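Local structure of ADP/ATP-dependent NAD(P)H-hydrate dehydratase (Bacillus subtilis, 3RPZ) at residues L35-D40 with G44-A49; N209-K214 with L252-H257. The protein dehydrates hydrated NADH or NADPH back to the normal dinucleotide, a repair reaction coupled to the hydrolysis of ADP or ATP. All coordinates share one frame; numbering follows the deposited sequence.

Interaction 1: L35-D40 with G44-A49; sequences LLAGSD and GAALLA. With NPW (beta-6-hydroxy-1,4,5,6-tetrahydronicotinamide adenine dinucleotide phosphate), chain D.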
ATOM      1  N   LEU A  35      15.609  -8.661 -13.592  1.00 12.60           N
ATOM      2  CA  LEU A  35      15.364  -7.252 -13.867  1.00 12.66           C
ATOM      3  C   LEU A  35      16.451  -6.424 -13.181  1.00 13.13           C
ATOM      4  O   LEU A  35      16.566  -6.448 -11.948  1.00 13.76           O
ATOM      5  CB  LEU A  35      13.992  -6.805 -13.334  1.00 12.08           C
ATOM      6  CG  LEU A  35      13.720  -5.307 -13.437  1.00 11.69           C
ATOM      7  CD1 LEU A  35      13.652  -4.785 -14.848  1.00 13.37           C
ATOM      8  CD2 LEU A  35      12.422  -4.962 -12.708  1.00 13.06           C
ATOM      9  N   LEU A  36      17.212  -5.684 -13.986  1.00 12.75           N
ATOM     10  CA  LEU A  36      18.295  -4.820 -13.530  1.00 12.88           C
ATOM     11  C   LEU A  36      17.817  -3.392 -13.710  1.00 13.03           C
ATOM     12  O   LEU A  36      17.764  -2.862 -14.797  1.00 13.19           O
ATOM     13  CB  LEU A  36      19.597  -5.129 -14.275  1.00 13.75           C
ATOM     14  CG  LEU A  36      20.154  -6.519 -14.090  1.00 13.65           C
ATOM     15  CD1 LEU A  36      21.456  -6.664 -14.872  1.00 16.81           C
ATOM     16  CD2 LEU A  36      20.424  -6.843 -12.585  1.00 15.42           C
ATOM     17  N   ALA A  37      17.391  -2.770 -12.604  1.00 12.71           N
ATOM     18  CA  ALA A  37      16.642  -1.504 -12.691  1.00 12.98           C
ATOM     19  C   ALA A  37      16.650  -0.809 -11.351  1.00 13.42           C
ATOM     20  O   ALA A  37      16.817  -1.456 -10.315  1.00 13.88           O
ATOM     21  CB  ALA A  37      15.172  -1.769 -13.114  1.00 12.72           C
ATOM     22  N   GLY A  38      16.364   0.502 -11.385  1.00 14.12           N
ATOM     23  CA  GLY A  38      16.206   1.279 -10.149  1.00 13.60           C
ATOM     24  C   GLY A  38      17.484   1.815  -9.571  1.00 14.80           C
ATOM     25  O   GLY A  38      18.462   1.075  -9.471  1.00 16.34           O
ATOM     26  N   SER A  39      17.494   3.079  -9.199  1.00 14.87           N
ATOM     27  CA  SER A  39      18.660   3.692  -8.600  1.00 14.81           C
ATOM     28  C   SER A  39      18.185   4.662  -7.532  1.00 15.75           C
ATOM     29  O   SER A  39      17.015   4.872  -7.384  1.00 16.31           O
ATOM     30  CB  SER A  39      19.591   4.329  -9.631  1.00 16.72           C
ATOM     31  OG  SER A  39      18.956   5.365 -10.299  1.00 18.02           O
ATOM     32  N   ASP A  40      19.105   5.245  -6.787  1.00 16.68           N
ATOM     33  CA  ASP A  40      18.700   5.989  -5.618  1.00 17.83           C
ATOM     34  C   ASP A  40      17.722   7.112  -5.872  1.00 15.52           C
ATOM     35  O   ASP A  40      16.830   7.276  -5.087  1.00 16.78           O
ATOM     36  CB  ASP A  40      19.911   6.545  -4.862  1.00 21.60           C
ATOM     37  CG  ASP A  40      20.720   5.471  -4.151  1.00 27.68           C
ATOM     38  OD1 ASP A  40      20.307   4.305  -4.030  1.00 31.58           O
ATOM     39  OD2 ASP A  40      21.808   5.832  -3.712  1.00 37.60           O
ATOM     40  N   GLY A  44      11.567   4.197  -8.326  1.00 12.43           N
ATOM     41  CA  GLY A  44      10.257   3.712  -8.690  1.00 12.43           C
ATOM     42  C   GLY A  44      10.215   2.936  -9.989  1.00 11.67           C
ATOM     43  O   GLY A  44       9.383   2.042 -10.103  1.00 11.75           O
ATOM     44  N   ALA A  45      11.084   3.261 -10.925  1.00 12.27           N
ATOM     45  CA  ALA A  45      11.142   2.501 -12.170  1.00 11.55           C
ATOM     46  C   ALA A  45      11.328   1.014 -11.938  1.00 12.02           C
ATOM     47  O   ALA A  45      10.838   0.198 -12.755  1.00 12.76           O
ATOM     48  CB  ALA A  45      12.258   3.037 -13.084  1.00 14.01           C
ATOM     49  N   ALA A  46      12.050   0.644 -10.865  1.00 12.44           N
ATOM     50  CA  ALA A  46      12.196  -0.765 -10.572  1.00 11.63           C
ATOM     51  C   ALA A  46      10.923  -1.426 -10.129  1.00 11.90           C
ATOM     52  O   ALA A  46      10.635  -2.573 -10.484  1.00 12.72           O
ATOM     53  CB  ALA A  46      13.332  -1.012  -9.556  1.00 12.71           C
ATOM     54  N   LEU A  47      10.142  -0.735  -9.300  1.00 12.01           N
ATOM     55  CA  LEU A  47       8.831  -1.233  -8.880  1.00 11.13           C
ATOM     56  C   LEU A  47       7.893  -1.325 -10.089  1.00 11.97           C
ATOM     57  O   LEU A  47       7.186  -2.289 -10.248  1.00 12.32           O
ATOM     58  CB  LEU A  47       8.223  -0.355  -7.773  1.00 12.25           C
ATOM     59  CG  LEU A  47       6.852  -0.736  -7.274  1.00 12.63           C
ATOM     60  CD1 LEU A  47       6.709  -2.235  -6.880  1.00 14.86           C
ATOM     61  CD2 LEU A  47       6.483   0.159  -6.087  1.00 14.24           C
ATOM     62  N   LEU A  48       7.903  -0.301 -10.945  1.00 11.61           N
ATOM     63  CA  LEU A  48       7.052  -0.301 -12.102  1.00 11.83           C
ATOM     64  C   LEU A  48       7.343  -1.456 -13.051  1.00 11.37           C
ATOM     65  O   LEU A  48       6.466  -2.189 -13.480  1.00 12.06           O
ATOM     66  CB  LEU A  48       7.146   1.038 -12.821  1.00 12.37           C
ATOM     67  CG  LEU A  48       6.594   2.237 -12.064  1.00 12.41           C
ATOM     68  CD1 LEU A  48       6.950   3.491 -12.871  1.00 14.89           C
ATOM     69  CD2 LEU A  48       5.102   2.132 -11.846  1.00 14.63           C
ATOM     70  N   ALA A  49       8.643  -1.643 -13.356  1.00 11.35           N
ATOM     71  CA  ALA A  49       9.017  -2.718 -14.246  1.00 11.24           C
ATOM     72  C   ALA A  49       8.822  -4.072 -13.566  1.00 12.13           C
ATOM     73  O   ALA A  49       8.447  -5.050 -14.207  1.00 12.55           O
ATOM     74  CB  ALA A  49      10.483  -2.526 -14.711  1.00 12.51           C
TER
HETATM   75  P   NPW D 279      10.991  16.849 -25.656  1.00 27.35           P
HETATM   76  O1  NPW D 279      12.069  17.496 -24.815  1.00 34.10           O
HETATM   77  O2  NPW D 279       9.682  16.564 -24.993  1.00 27.87           O
HETATM   78  O3  NPW D 279      10.780  17.515 -27.027  1.00 28.34           O
HETATM   79  PA  NPW D 279      14.952  11.360 -21.316  1.00 19.62           P
HETATM   80  PB  NPW D 279      13.148   9.846 -19.607  1.00 15.67           P
HETATM   81  C1A NPW D 279      12.249  13.166 -26.009  1.00 19.91           C
HETATM   82  C1B NPW D 279      13.750   7.043 -15.871  1.00 14.60           C
HETATM   83  N1C NPW D 279      12.400   7.200 -15.385  1.00 14.20           N
HETATM   84  N1D NPW D 279       8.470  12.361 -29.349  1.00 19.48           N
HETATM   85  C2A NPW D 279      11.950  14.424 -25.194  1.00 22.24           C
HETATM   86  O2A NPW D 279      11.602  15.428 -26.125  1.00 24.41           O
HETATM   87  C2B NPW D 279      13.880   6.215 -17.155  1.00 13.39           C
HETATM   88  O2B NPW D 279      13.729   4.837 -16.927  1.00 13.93           O
HETATM   89  C2C NPW D 279      12.027   6.952 -14.158  1.00 15.64           C
HETATM   90  C2D NPW D 279       9.432  13.295 -29.336  1.00 18.58           C
HETATM   91  C3A NPW D 279      13.270  14.677 -24.486  1.00 23.53           C
HETATM   92  O3A NPW D 279      14.240  15.331 -25.331  1.00 25.87           O
HETATM   93  C3B NPW D 279      15.314   6.629 -17.543  1.00 14.84           C
HETATM   94  O3B NPW D 279      16.217   5.816 -16.782  1.00 15.34           O
HETATM   95  C3C NPW D 279      10.927   7.142 -13.488  1.00 14.09           C
HETATM   96  N3D NPW D 279      10.409  13.473 -28.431  1.00 19.07           N
HETATM   97  C4B NPW D 279      15.375   8.089 -17.069  1.00 13.35           C
HETATM   98  O4B NPW D 279      14.245   8.332 -16.182  1.00 14.80           O
HETATM   99  C4C NPW D 279       9.813   7.852 -14.249  1.00 13.47           C
HETATM  100  C4D NPW D 279      10.354  12.534 -27.478  1.00 18.68           C
HETATM  101  O4D NPW D 279      13.143  12.420 -25.178  1.00 19.02           O
HETATM  102  C4E NPW D 279      13.732  13.258 -24.212  1.00 19.85           C
HETATM  103  C5A NPW D 279       9.363  11.521 -27.373  1.00 17.30           C
HETATM  104  C5B NPW D 279      15.301   9.100 -18.216  1.00 14.40           C
HETATM  105  O5B NPW D 279      14.237   8.766 -19.110  1.00 15.00           O
HETATM  106  C5C NPW D 279      10.413   8.639 -15.400  1.00 13.27           C
HETATM  107  C5E NPW D 279      13.284  12.749 -22.841  1.00 20.60           C
HETATM  108  O5E NPW D 279      13.986  11.543 -22.563  1.00 21.11           O
HETATM  109  C6C NPW D 279      11.335   7.749 -16.280  1.00 14.57           C
HETATM  110  O6C NPW D 279      10.643   6.679 -16.916  1.00 15.24           O
HETATM  111  C6D NPW D 279       8.349  11.423 -28.383  1.00 18.12           C
HETATM  112  N6D NPW D 279       7.375  10.529 -28.435  1.00 18.74           N
HETATM  113  N7A NPW D 279       9.507  10.730 -26.250  1.00 18.49           N
HETATM  114  C7C NPW D 279      10.701   6.660 -12.156  1.00 13.93           C
HETATM  115  N7C NPW D 279       9.522   6.877 -11.592  1.00 14.52           N
HETATM  116  O7C NPW D 279      11.627   6.087 -11.526  1.00 13.38           O
HETATM  117  C8A NPW D 279      10.619  11.277 -25.624  1.00 16.64           C
HETATM  118  N9A NPW D 279      11.100  12.359 -26.411  1.00 18.56           N
HETATM  119  OA1 NPW D 279      15.703  12.586 -21.002  1.00 26.53           O
HETATM  120  OA2 NPW D 279      15.630  10.153 -21.735  1.00 23.52           O
HETATM  121  OA3 NPW D 279      13.976  11.136 -20.058  1.00 16.74           O
HETATM  122  OB1 NPW D 279      12.440   9.187 -20.704  1.00 15.07           O
HETATM  123  OB2 NPW D 279      12.352  10.358 -18.449  1.00 17.10           O
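The first half of a beta-alpha-beta unit makes this contact: L35 on strand 32-36 and the turn after it pack on A46 and A49 of helix 44-54. At the strand end, the two methyls of L35 lie against the A49 methyl. CD2 of L35 is 3.7 Å from CB of A49, and CD1 of L35 is 3.9 Å from the same CB. L35 CD2 also rests beside the backbone carbonyl of A46, with 3.7 Å to its O. The torsion explains the reach: CG of L35 is anti to the backbone N (chi1 173°), which carries the branch to the helix.

One turn back along the helix, the methyl of A46 fits against the backbone of A37 and G38. Its CB is 3.6 Å from O of A37 and 3.7 Å from CA of G38. The A37 methyl comes in beside it. G38 has no side chain, which lets the A46 methyl close on its CA. Its positive phi (86°) also suits glycine. The chain passes close to the helix here, CA of G38 4.5 Å from CA of A46, and three residues link the segments. This is a strand-turn-helix step of the ribokinase-like fold, and the start of the helix reaches the substrate. N of A45 donates a hydrogen bond to O7C of NPW, the carboxamide oxygen of the hydrated nicotinamide (2.9 Å, with a bent N-H...O angle of 131°). The A45 methyl touches that same oxygen. D219, H152 and residues of the second subunit, among them K60 and K27, also bind NPW.

Interaction 2: N209-K214 with L252-H257; sequences NGALAK and LWTDEH. With AMP (adenosine monophosphate), chain C.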
ATOM      1  N   ASN A 209      -3.188   5.415 -25.868  1.00 15.91           N
ATOM      2  CA  ASN A 209      -3.666   6.786 -25.989  1.00 15.09           C
ATOM      3  C   ASN A 209      -2.838   7.704 -25.118  1.00 14.89           C
ATOM      4  O   ASN A 209      -1.845   7.211 -24.510  1.00 14.68           O
ATOM      5  CB  ASN A 209      -5.151   6.881 -25.693  1.00 16.21           C
ATOM      6  CG  ASN A 209      -5.493   6.417 -24.319  1.00 16.47           C
ATOM      7  OD1 ASN A 209      -4.736   6.681 -23.378  1.00 16.41           O
ATOM      8  ND2 ASN A 209      -6.611   5.659 -24.156  1.00 18.51           N
ATOM      9  N   GLY A 210      -3.188   8.984 -25.053  1.00 15.31           N
ATOM     10  CA  GLY A 210      -2.388   9.932 -24.303  1.00 15.44           C
ATOM     11  C   GLY A 210      -2.371   9.711 -22.798  1.00 15.40           C
ATOM     12  O   GLY A 210      -1.593  10.352 -22.088  1.00 14.49           O
ATOM     13  N   ALA A 211      -3.177   8.803 -22.279  1.00 14.72           N
ATOM     14  CA  ALA A 211      -3.034   8.417 -20.861  1.00 14.50           C
ATOM     15  C   ALA A 211      -1.658   7.887 -20.588  1.00 14.47           C
ATOM     16  O   ALA A 211      -1.156   7.972 -19.453  1.00 14.04           O
ATOM     17  CB  ALA A 211      -4.110   7.446 -20.420  1.00 15.01           C
ATOM     18  N   LEU A 212      -1.018   7.323 -21.600  1.00 13.58           N
ATOM     19  CA  LEU A 212       0.339   6.772 -21.479  1.00 13.79           C
ATOM     20  C   LEU A 212       1.437   7.819 -21.486  1.00 13.26           C
ATOM     21  O   LEU A 212       2.595   7.499 -21.208  1.00 13.37           O
ATOM     22  CB  LEU A 212       0.608   5.719 -22.574  1.00 13.45           C
ATOM     23  CG  LEU A 212      -0.267   4.490 -22.504  1.00 13.04           C
ATOM     24  CD1 LEU A 212      -0.083   3.658 -23.765  1.00 14.10           C
ATOM     25  CD2 LEU A 212       0.036   3.667 -21.253  1.00 13.91           C
ATOM     26  N   ALA A 213       1.097   9.058 -21.810  1.00 13.72           N
ATOM     27  CA  ALA A 213       2.079  10.156 -21.937  1.00 13.62           C
ATOM     28  C   ALA A 213       2.433  10.771 -20.576  1.00 14.33           C
ATOM     29  O   ALA A 213       2.112  11.915 -20.271  1.00 14.29           O
ATOM     30  CB  ALA A 213       1.554  11.217 -22.909  1.00 14.71           C
ATOM     31  N   LYS A 214       3.029   9.911 -19.742  1.00 12.96           N
ATOM     32  CA  LYS A 214       3.336  10.288 -18.337  1.00 13.07           C
ATOM     33  C   LYS A 214       4.443   9.389 -17.851  1.00 13.05           C
ATOM     34  O   LYS A 214       4.522   8.217 -18.198  1.00 13.56           O
ATOM     35  CB  LYS A 214       2.111  10.210 -17.453  1.00 12.96           C
ATOM     36  CG  LYS A 214       2.273  10.908 -16.094  1.00 13.35           C
ATOM     37  CD  LYS A 214       1.076  10.804 -15.208  1.00 12.91           C
ATOM     38  CE  LYS A 214      -0.154  11.534 -15.740  1.00 12.94           C
ATOM     39  NZ  LYS A 214      -1.371  11.211 -14.952  1.00 12.44           N
ATOM     40  N   LEU A 252      -8.708   0.695 -21.788  1.00 16.68           N
ATOM     41  CA  LEU A 252      -9.676   0.319 -20.756  0.50 18.03           C
ATOM     42  C   LEU A 252      -9.824   1.443 -19.772  1.00 18.24           C
ATOM     43  O   LEU A 252     -10.933   1.847 -19.429  1.00 18.81           O
ATOM     44  CB  LEU A 252      -9.246  -0.949 -19.997  0.50 19.05           C
ATOM     45  CG  LEU A 252     -10.195  -1.415 -18.870  0.50 20.22           C
ATOM     46  CD1 LEU A 252     -10.074  -0.621 -17.576  0.50 22.11           C
ATOM     47  CD2 LEU A 252     -11.668  -1.432 -19.340  0.50 20.37           C
ATOM     48  N   TRP A 253      -8.701   1.969 -19.284  1.00 17.20           N
ATOM     49  CA  TRP A 253      -8.745   3.051 -18.285  1.00 17.40           C
ATOM     50  C   TRP A 253      -9.594   4.182 -18.704  1.00 17.92           C
ATOM     51  O   TRP A 253     -10.390   4.720 -17.911  1.00 18.05           O
ATOM     52  CB  TRP A 253      -7.337   3.635 -18.086  1.00 18.32           C
ATOM     53  CG  TRP A 253      -7.227   4.870 -17.171  1.00 17.65           C
ATOM     54  CD1 TRP A 253      -7.063   6.181 -17.541  1.00 18.56           C
ATOM     55  CD2 TRP A 253      -7.228   4.851 -15.757  1.00 15.35           C
ATOM     56  NE1 TRP A 253      -6.974   6.982 -16.445  1.00 15.79           N
ATOM     57  CE2 TRP A 253      -7.040   6.200 -15.334  1.00 16.23           C
ATOM     58  CE3 TRP A 253      -7.397   3.844 -14.776  1.00 17.23           C
ATOM     59  CZ2 TRP A 253      -6.997   6.526 -13.994  1.00 15.38           C
ATOM     60  CZ3 TRP A 253      -7.320   4.162 -13.493  1.00 19.38           C
ATOM     61  CH2 TRP A 253      -7.112   5.508 -13.087  1.00 17.80           C
ATOM     62  N   THR A 254      -9.430   4.626 -19.940  1.00 16.84           N
ATOM     63  CA  THR A 254     -10.115   5.827 -20.393  1.00 17.96           C
ATOM     64  C   THR A 254     -11.601   5.651 -20.617  1.00 18.48           C
ATOM     65  O   THR A 254     -12.344   6.617 -20.823  1.00 19.53           O
ATOM     66  CB  THR A 254      -9.440   6.515 -21.607  1.00 18.55           C
ATOM     67  OG1 THR A 254      -9.270   5.530 -22.655  1.00 20.49           O
ATOM     68  CG2 THR A 254      -8.121   7.067 -21.236  1.00 20.65           C
ATOM     69  N   ASP A 255     -12.106   4.435 -20.497  1.00 18.78           N
ATOM     70  CA  ASP A 255     -13.552   4.256 -20.613  1.00 20.38           C
ATOM     71  C   ASP A 255     -14.283   4.996 -19.499  1.00 20.99           C
ATOM     72  O   ASP A 255     -15.315   5.572 -19.731  1.00 22.72           O
ATOM     73  CB  ASP A 255     -13.958   2.796 -20.510  1.00 20.90           C
ATOM     74  CG  ASP A 255     -13.667   2.000 -21.755  1.00 25.18           C
ATOM     75  OD1 ASP A 255     -13.376   2.566 -22.808  1.00 27.92           O
ATOM     76  OD2 ASP A 255     -13.741   0.775 -21.641  1.00 31.42           O
ATOM     77  N   GLU A 256     -13.753   4.943 -18.286  1.00 19.69           N
ATOM     78  CA  GLU A 256     -14.409   5.571 -17.153  1.00 20.88           C
ATOM     79  C   GLU A 256     -13.536   6.521 -16.352  1.00 17.88           C
ATOM     80  O   GLU A 256     -14.013   7.060 -15.350  1.00 19.72           O
ATOM     81  CB  GLU A 256     -14.935   4.518 -16.211  1.00 24.09           C
ATOM     82  CG  GLU A 256     -16.024   3.671 -16.808  1.00 29.30           C
ATOM     83  CD  GLU A 256     -16.580   2.709 -15.771  1.00 37.59           C
ATOM     84  OE1 GLU A 256     -15.927   1.681 -15.475  1.00 45.06           O
ATOM     85  OE2 GLU A 256     -17.636   3.021 -15.208  1.00 47.15           O
ATOM     86  N   HIS A 257     -12.334   6.772 -16.836  1.00 16.40           N
ATOM     87  CA  HIS A 257     -11.389   7.658 -16.136  1.00 15.57           C
ATOM     88  C   HIS A 257     -10.796   8.639 -17.130  1.00 15.65           C
ATOM     89  O   HIS A 257     -10.570   8.308 -18.299  1.00 16.23           O
ATOM     90  CB  HIS A 257     -10.230   6.887 -15.510  1.00 14.87           C
ATOM     91  CG  HIS A 257     -10.633   5.718 -14.662  1.00 15.89           C
ATOM     92  ND1 HIS A 257     -10.914   4.477 -15.229  1.00 17.30           N
ATOM     93  CD2 HIS A 257     -10.858   5.595 -13.338  1.00 18.33           C
ATOM     94  CE1 HIS A 257     -11.247   3.635 -14.261  1.00 18.41           C
ATOM     95  NE2 HIS A 257     -11.222   4.280 -13.103  1.00 18.87           N
TER
HETATM   96  P   AMP C 278       8.639   6.111 -21.988  1.00 14.61           P
HETATM   97  O1P AMP C 278       8.079   6.122 -20.521  1.00 17.93           O
HETATM   98  O2P AMP C 278       8.816   7.521 -22.394  1.00 18.62           O
HETATM   99  O3P AMP C 278       9.863   5.218 -21.987  1.00 13.16           O
HETATM  100  O5' AMP C 278       7.599   5.260 -22.712  1.00 14.46           O
HETATM  101  C5' AMP C 278       6.247   5.809 -22.956  1.00 14.29           C
HETATM  102  C4' AMP C 278       5.313   4.694 -23.276  1.00 13.48           C
HETATM  103  O4' AMP C 278       3.947   5.213 -23.385  1.00 14.37           O
HETATM  104  C3' AMP C 278       5.590   3.963 -24.572  1.00 13.02           C
HETATM  105  O3' AMP C 278       5.053   2.657 -24.498  1.00 14.92           O
HETATM  106  C2' AMP C 278       4.778   4.863 -25.517  1.00 13.79           C
HETATM  107  O2' AMP C 278       4.545   4.270 -26.810  1.00 14.89           O
HETATM  108  C1' AMP C 278       3.499   5.044 -24.732  1.00 15.11           C
HETATM  109  N9  AMP C 278       2.817   6.303 -25.055  1.00 13.26           N
HETATM  110  C8  AMP C 278       3.127   7.524 -24.601  1.00 14.68           C
HETATM  111  N7  AMP C 278       2.294   8.484 -25.121  1.00 16.16           N
HETATM  112  C5  AMP C 278       1.439   7.789 -25.897  1.00 15.52           C
HETATM  113  C6  AMP C 278       0.314   8.184 -26.778  1.00 15.66           C
HETATM  114  N6  AMP C 278      -0.017   9.486 -26.871  1.00 17.01           N
HETATM  115  N1  AMP C 278      -0.287   7.189 -27.428  1.00 16.23           N
HETATM  116  C2  AMP C 278       0.055   5.897 -27.327  1.00 16.52           C
HETATM  117  N3  AMP C 278       1.097   5.452 -26.558  1.00 15.25           N
HETATM  118  C4  AMP C 278       1.735   6.394 -25.926  1.00 13.80           C
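N209 turns its amide onto the side chain of T254, near the C-terminal end of helix 235-256. The two side chains approach from opposite directions. The methyl of T254 lies beside the amide, with CG2 3.6 Å from ND2 of N209. OG1 of T254 is 3.1 Å from the same ND2. That hydroxyl hydrogen-bonds O of E251, one turn back in its own helix, and ND2 of N209 has a weak bond to O of A250. CG of N209 sits between its backbone N and carbonyl carbon (chi1 60°), which folds the amide back over the following turn. There OD1 accepts a hydrogen bond from N of A211 at 2.9 Å and closes an Asx turn. The donor is tilted 25° from the carbonyl plane.

The turn runs into the short 3-10 segment 210-212 and presents the methyl of A211 to the helix. CB of A211 is 4.1 Å from CG2 of T254 and 4.3 Å from CD1 of W253. The indole NE1 bonds O of S258, and CB of H257 lies over one face, toward the rim. H257 ND1 donates to O of W253 at 2.7 Å, in the imidazole plane and on a carbonyl lone pair.

The other side of the turn lines the nucleotide site. O of N209 is 3.3 Å from C6 of AMP. CB of L212 lies 3.4 Å from N9 of AMP, and its CD1 touches the adenine near N3. The AMP pocket holds N209, G210, L212 and A213. The chemistry implies a division of labour for N209: its backbone lines the adenine site, while its amide oxygen fixes the turn and its amide nitrogen faces the helix.

How the interactions relate
Interaction 1 closes before interaction 2 opens along the chain. Their centres are 23 Å apart, and their nearest atoms are about 8 Å apart without touching. Interaction 1 lies on strand 32-36, inside the mixed sheet, and on helix 44-54. Interaction 2 has no strand: it joins the loop after edge strand 202-204 to helix 235-256, farther from the chain centre. Helix 217-231 follows that loop and also packs on L35, A45 and L48 of interaction 1. Segment 44-49 holds G44 and A45 of the NPW pocket, and 209-214 holds four AMP-pocket residues. Both contacts touch the second subunit, which also supplies residues to both ligands, so the sites are built at a subunit interface.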